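Local coordinates for C alpha-dehydrogenase (Sphingobium sp. SYK-6, PDB 4YAC), which oxidises the C-alpha alcohol of lignin-derived beta-aryl ether compounds as an NAD-dependent short-chain dehydrogenase/reductase of the beta-aryl ether cleavage pathway, at the interface of chains A and B. Residues are numbered along the deposited sequence; one frame, centred on the assembly and turned at random. Chains: chain A/B, C alpha-dehydrogenase.

Contact 1: the interface of chains A and B. Residues chain A 145, 148, 255-256, 259-260, 263; chain B 263, 266-267, 270.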
loop_
_atom_site.group_PDB
_atom_site.type_symbol
_atom_site.label_atom_id
_atom_site.label_comp_id
_atom_site.label_asym_id
_atom_site.label_seq_id
_atom_site.Cartn_x
_atom_site.Cartn_y
_atom_site.Cartn_z
ATOM N N MET A 145 -8.992 1.912 -7.913
ATOM C CA MET A 145 -9.699 2.481 -6.774
ATOM C C MET A 145 -9.584 1.551 -5.567
ATOM O O MET A 145 -9.916 1.938 -4.447
ATOM C CB MET A 145 -11.165 2.746 -7.116
ATOM C CG MET A 145 -11.388 4.020 -7.921
ATOM S SD MET A 145 -10.734 5.505 -7.123
ATOM C CE MET A 145 -11.586 5.479 -5.546
ATOM N N PHE A 148 -7.827 2.640 -2.539
ATOM C CA PHE A 148 -8.552 3.465 -1.573
ATOM C C PHE A 148 -9.637 2.690 -0.833
ATOM O O PHE A 148 -10.053 3.087 0.257
ATOM C CB PHE A 148 -9.207 4.660 -2.264
ATOM C CG PHE A 148 -8.240 5.724 -2.684
ATOM C CD1 PHE A 148 -7.880 6.733 -1.807
ATOM C CD2 PHE A 148 -7.702 5.725 -3.958
ATOM C CE1 PHE A 148 -6.992 7.718 -2.190
ATOM C CE2 PHE A 148 -6.816 6.707 -4.347
ATOM C CZ PHE A 148 -6.461 7.705 -3.461
ATOM N N PHE A 255 -17.113 8.942 -6.120
ATOM C CA PHE A 255 -16.459 8.341 -4.969
ATOM C C PHE A 255 -16.101 9.372 -3.901
ATOM O O PHE A 255 -15.604 9.016 -2.833
ATOM C CB PHE A 255 -15.202 7.591 -5.429
ATOM C CG PHE A 255 -15.489 6.435 -6.359
ATOM C CD1 PHE A 255 -16.603 5.633 -6.171
ATOM C CD2 PHE A 255 -14.646 6.154 -7.424
ATOM C CE1 PHE A 255 -16.869 4.574 -7.020
ATOM C CE2 PHE A 255 -14.908 5.096 -8.278
ATOM C CZ PHE A 255 -16.020 4.306 -8.074
ATOM N N ALA A 256 -16.368 10.644 -4.187
ATOM C CA ALA A 256 -16.005 11.732 -3.284
ATOM C C ALA A 256 -16.648 11.585 -1.905
ATOM O O ALA A 256 -15.943 11.507 -0.900
ATOM C CB ALA A 256 -16.388 13.070 -3.897
ATOM N N GLN A 259 -15.474 8.650 -0.111
ATOM C CA GLN A 259 -14.087 8.808 0.309
ATOM C C GLN A 259 -13.988 9.769 1.495
ATOM O O GLN A 259 -13.148 9.589 2.377
ATOM C CB GLN A 259 -13.221 9.301 -0.857
ATOM C CG GLN A 259 -11.724 9.300 -0.571
ATOM C CD GLN A 259 -11.206 7.934 -0.151
ATOM O OE1 GLN A 259 -11.521 6.918 -0.774
ATOM N NE2 GLN A 259 -10.420 7.902 0.918
ATOM N N LYS A 260 -14.851 10.781 1.518
ATOM C CA LYS A 260 -14.897 11.723 2.635
ATOM C C LYS A 260 -15.186 10.998 3.941
ATOM O O LYS A 260 -14.640 11.342 4.990
ATOM C CB LYS A 260 -15.970 12.789 2.412
ATOM C CG LYS A 260 -15.632 13.862 1.391
ATOM C CD LYS A 260 -16.789 14.845 1.286
ATOM C CE LYS A 260 -16.487 16.010 0.368
ATOM N NZ LYS A 260 -17.579 17.021 0.437
ATOM N N ASP A 263 -12.166 9.016 4.932
ATOM C CA ASP A 263 -11.203 9.974 5.463
ATOM C C ASP A 263 -11.567 10.397 6.888
ATOM O O ASP A 263 -10.704 10.458 7.762
ATOM C CB ASP A 263 -11.124 11.219 4.571
ATOM C CG ASP A 263 -10.641 10.912 3.163
ATOM O OD1 ASP A 263 -9.951 9.889 2.958
ATOM O OD2 ASP A 263 -10.955 11.711 2.256
ATOM N N ASP B 263 -6.069 14.542 2.303
ATOM C CA ASP B 263 -7.376 14.028 1.909
ATOM C C ASP B 263 -8.055 14.955 0.897
ATOM O O ASP B 263 -8.609 14.493 -0.099
ATOM C CB ASP B 263 -8.286 13.858 3.130
ATOM C CG ASP B 263 -7.751 12.851 4.135
ATOM O OD1 ASP B 263 -6.961 11.960 3.752
ATOM O OD2 ASP B 263 -8.135 12.952 5.319
ATOM N N VAL B 266 -7.175 14.592 -2.767
ATOM C CA VAL B 266 -7.846 13.485 -3.438
ATOM C C VAL B 266 -9.288 13.847 -3.784
ATOM O O VAL B 266 -9.726 13.651 -4.917
ATOM C CB VAL B 266 -7.814 12.208 -2.563
ATOM C CG1 VAL B 266 -8.762 11.143 -3.100
ATOM C CG2 VAL B 266 -6.395 11.659 -2.482
ATOM N N ILE B 267 -10.020 14.377 -2.808
ATOM C CA ILE B 267 -11.399 14.799 -3.024
ATOM C C ILE B 267 -11.478 15.817 -4.161
ATOM O O ILE B 267 -12.324 15.700 -5.047
ATOM C CB ILE B 267 -12.011 15.410 -1.737
ATOM C CG1 ILE B 267 -11.995 14.391 -0.591
ATOM C CG2 ILE B 267 -13.437 15.911 -1.983
ATOM C CD1 ILE B 267 -12.689 13.075 -0.900
ATOM N N MET B 270 -10.945 14.125 -7.565
ATOM C CA MET B 270 -12.170 13.454 -7.979
ATOM C C MET B 270 -13.194 14.466 -8.480
ATOM O O MET B 270 -13.810 14.275 -9.527
ATOM C CB MET B 270 -12.771 12.650 -6.825
ATOM C CG MET B 270 -11.914 11.501 -6.334
ATOM S SD MET B 270 -12.694 10.673 -4.939
ATOM C CE MET B 270 -11.565 9.308 -4.668
#
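B:Ile267 and B:Met270 lie against helix 255-271 of chain A, while B:Val266 meets A:Phe148 in the loop after the 3-10 turn 145-147, in a patch where hydrophobic contact does most of the work. The delta-methyl CD1 of B:Ile267, the residue that hides the most surface here, ends 3.6 Å from the backbone oxygen O of A:Ala256. The same methyl CD1 of B:Ile267 reaches CB of A:Gln259 at 3.8 Å, while the body of B:Ile267 runs at about a right angle to A:Lys260, whose aliphatic CG and CE lie against it. B:Met270 is extended beyond CG (chi2 178°), which carries its thioether sulfur SD to the start of the opposing helix, 3.8 Å from N of A:Ala256. The terminal CE of B:Met270 then meets CE of A:Met145 tip to tip at 3.9 Å. A:Phe148 presents the CE1 and CZ end of its ring to both methyls of B:Val266, with CE1 4.0 Å from CG1.

Polar groups meet differently. A:Asp263 and B:Asp263 come tip to tip across the two-fold, their carboxylate planes 6° apart and stacked. CG of A:Asp263 lies 3.6 Å from CG of B:Asp263. Such a pair would probably repel if both were ionised, so one may hold a proton more readily than usual. Within chain A, the amide NE2 of A:Gln259 donates to OD1 of A:Asp263 at 2.9 Å, fairly straight (155° at H), arriving from above the carboxylate plane while the acceptor lies near the amide's own plane. An alanine in place of A:Asp263 would probably leave this amide without its acceptor and free to turn and, since both chains would carry it, open a gap where the two carboxylates stack at the axis.

The patch is formed by helix 255-271 of both chains, packed across the symmetry axis of the deposited dimer, with the 3-10 turn 145-147 and A:Phe148, which follow strand 137-142, adding further contacts to chain B.

Contact 2: the interface of chains A and B. Residues chain A 150-154; chain B 173-174.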
loop_
_atom_site.group_PDB
_atom_site.type_symbol
_atom_site.label_atom_id
_atom_site.label_comp_id
_atom_site.label_asym_id
_atom_site.label_seq_id
_atom_site.Cartn_x
_atom_site.Cartn_y
_atom_site.Cartn_z
ATOM N N ALA A 150 -11.060 -1.152 0.308
ATOM C CA ALA A 150 -11.042 -2.601 0.493
ATOM C C ALA A 150 -12.452 -3.163 0.299
ATOM O O ALA A 150 -13.430 -2.562 0.742
ATOM C CB ALA A 150 -10.509 -2.955 1.871
ATOM N N LEU A 151 -12.537 -4.310 -0.370
ATOM C CA LEU A 151 -13.810 -4.945 -0.709
ATOM C C LEU A 151 -13.761 -6.421 -0.340
ATOM O O LEU A 151 -12.678 -6.998 -0.252
ATOM C CB LEU A 151 -14.105 -4.802 -2.206
ATOM C CG LEU A 151 -15.132 -3.808 -2.768
ATOM C CD1 LEU A 151 -15.572 -2.737 -1.787
ATOM C CD2 LEU A 151 -14.555 -3.167 -4.023
ATOM N N PRO A 152 -14.930 -7.044 -0.132
ATOM C CA PRO A 152 -14.894 -8.493 0.088
ATOM C C PRO A 152 -14.261 -9.232 -1.093
ATOM O O PRO A 152 -14.567 -8.933 -2.246
ATOM C CB PRO A 152 -16.373 -8.866 0.246
ATOM C CG PRO A 152 -17.041 -7.621 0.683
ATOM C CD PRO A 152 -16.288 -6.496 0.026
ATOM N N THR A 153 -13.368 -10.165 -0.777
ATOM C CA THR A 153 -12.703 -11.044 -1.750
ATOM C C THR A 153 -11.583 -10.391 -2.567
ATOM O O THR A 153 -10.968 -11.065 -3.395
ATOM C CB THR A 153 -13.705 -11.667 -2.771
ATOM O OG1 THR A 153 -14.047 -10.716 -3.787
ATOM C CG2 THR A 153 -14.970 -12.188 -2.078
ATOM N N THR A 154 -11.301 -9.106 -2.347
ATOM C CA THR A 154 -10.228 -8.427 -3.093
ATOM C C THR A 154 -8.973 -8.195 -2.248
ATOM O O THR A 154 -8.188 -7.290 -2.533
ATOM C CB THR A 154 -10.685 -7.052 -3.643
ATOM O OG1 THR A 154 -10.855 -6.125 -2.562
ATOM C CG2 THR A 154 -11.989 -7.175 -4.430
ATOM N N VAL B 173 -12.568 -6.047 6.509
ATOM C CA VAL B 173 -13.822 -6.350 5.823
ATOM C C VAL B 173 -14.280 -7.783 6.085
ATOM O O VAL B 173 -15.466 -8.031 6.293
ATOM C CB VAL B 173 -13.693 -6.143 4.290
ATOM C CG1 VAL B 173 -14.937 -6.650 3.551
ATOM C CG2 VAL B 173 -13.452 -4.680 3.967
ATOM N N GLU B 174 -13.338 -8.721 6.071
ATOM C CA GLU B 174 -13.685 -10.139 6.005
ATOM C C GLU B 174 -13.620 -10.878 7.343
ATOM O O GLU B 174 -14.208 -11.950 7.480
ATOM C CB GLU B 174 -12.776 -10.838 4.986
ATOM C CG GLU B 174 -12.952 -10.288 3.568
ATOM C CD GLU B 174 -12.213 -11.079 2.504
ATOM O OE1 GLU B 174 -12.100 -12.316 2.629
ATOM O OE2 GLU B 174 -11.755 -10.459 1.523
HETATM O O HOH W 1 -10.826 -7.908 1.742
#
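B:Glu174 reaches from the last turn of helix 155-174 to the loop A:Ala150 to A:Thr154, and its side chain can be followed atom by atom. CB starts the path with CG set beside the backbone N and anti to the carbonyl carbon (chi1 -62°), serving as a spacer between the helix end and the partner. CG of B:Glu174 continues it in an extended chain (chi2 -172°) and passes 3.7 Å from the oxygen of water 1. CD of B:Glu174, the carboxylate carbon, arrives 3.6 Å from the backbone N of A:Thr153. At the tip, OE2 of B:Glu174 accepts a hydrogen bond from that same N of A:Thr153 at 2.8 Å. The N-H comes from well above the carboxylate plane, 61° out of it, and the bond is moderately bent. OE2 of B:Glu174 is also linked to water 1 at 2.7 Å, and the water in turn lies 2.9 Å from the carbonyl oxygen O of A:Leu151. One carboxylate oxygen thus holds the loop both directly and through water.

The loop's own conformation presents the N-H: A:Thr153 has a left-handed backbone conformation with positive phi, part of a turn in which the hydroxyl OG1 of A:Thr154 donates to O of A:Leu151 at 3.1 Å. That carbonyl therefore serves the internal bond and the water bridge together.

Interfaces often flank a few directional polar bonds with apolar contact, and B:Val173 does so beside B:Glu174. CG1 of B:Val173 touches the ring carbon CG of A:Pro152 at 3.7 Å, the two side chains crossing at about a right angle. The other methyl of B:Val173, CG2, faces CB of A:Ala150 at 4.0 Å.

Helix 155-174 begins with the YxxxK catalytic motif of the family. Its far end here braces the neighbouring subunit's loop leading into the equivalent helix, which, if the deposited dimer is the working one, would probably steady the loop ahead of the catalytic helix in each subunit.

Contact 1 and contact 2 have centres about 18 Å apart and belong to one two-fold interface, so each occurs twice with the chains exchanged. Chain A contributes to both from the stretch between strand 137-142 and helix 155-174, its first part for contact 1 and its later part for contact 2, but contact 1 rests chiefly on helix 255-271. Chain B answers with helix 255-271 in the first and the end of 155-174 in the second. Contact 1 is mainly apolar, whereas contact 2 adds a hydrogen bond and a water bridge between the chains. If this dimer forms in solution, together they would probably couple the loop before the catalytic helix to its assembly.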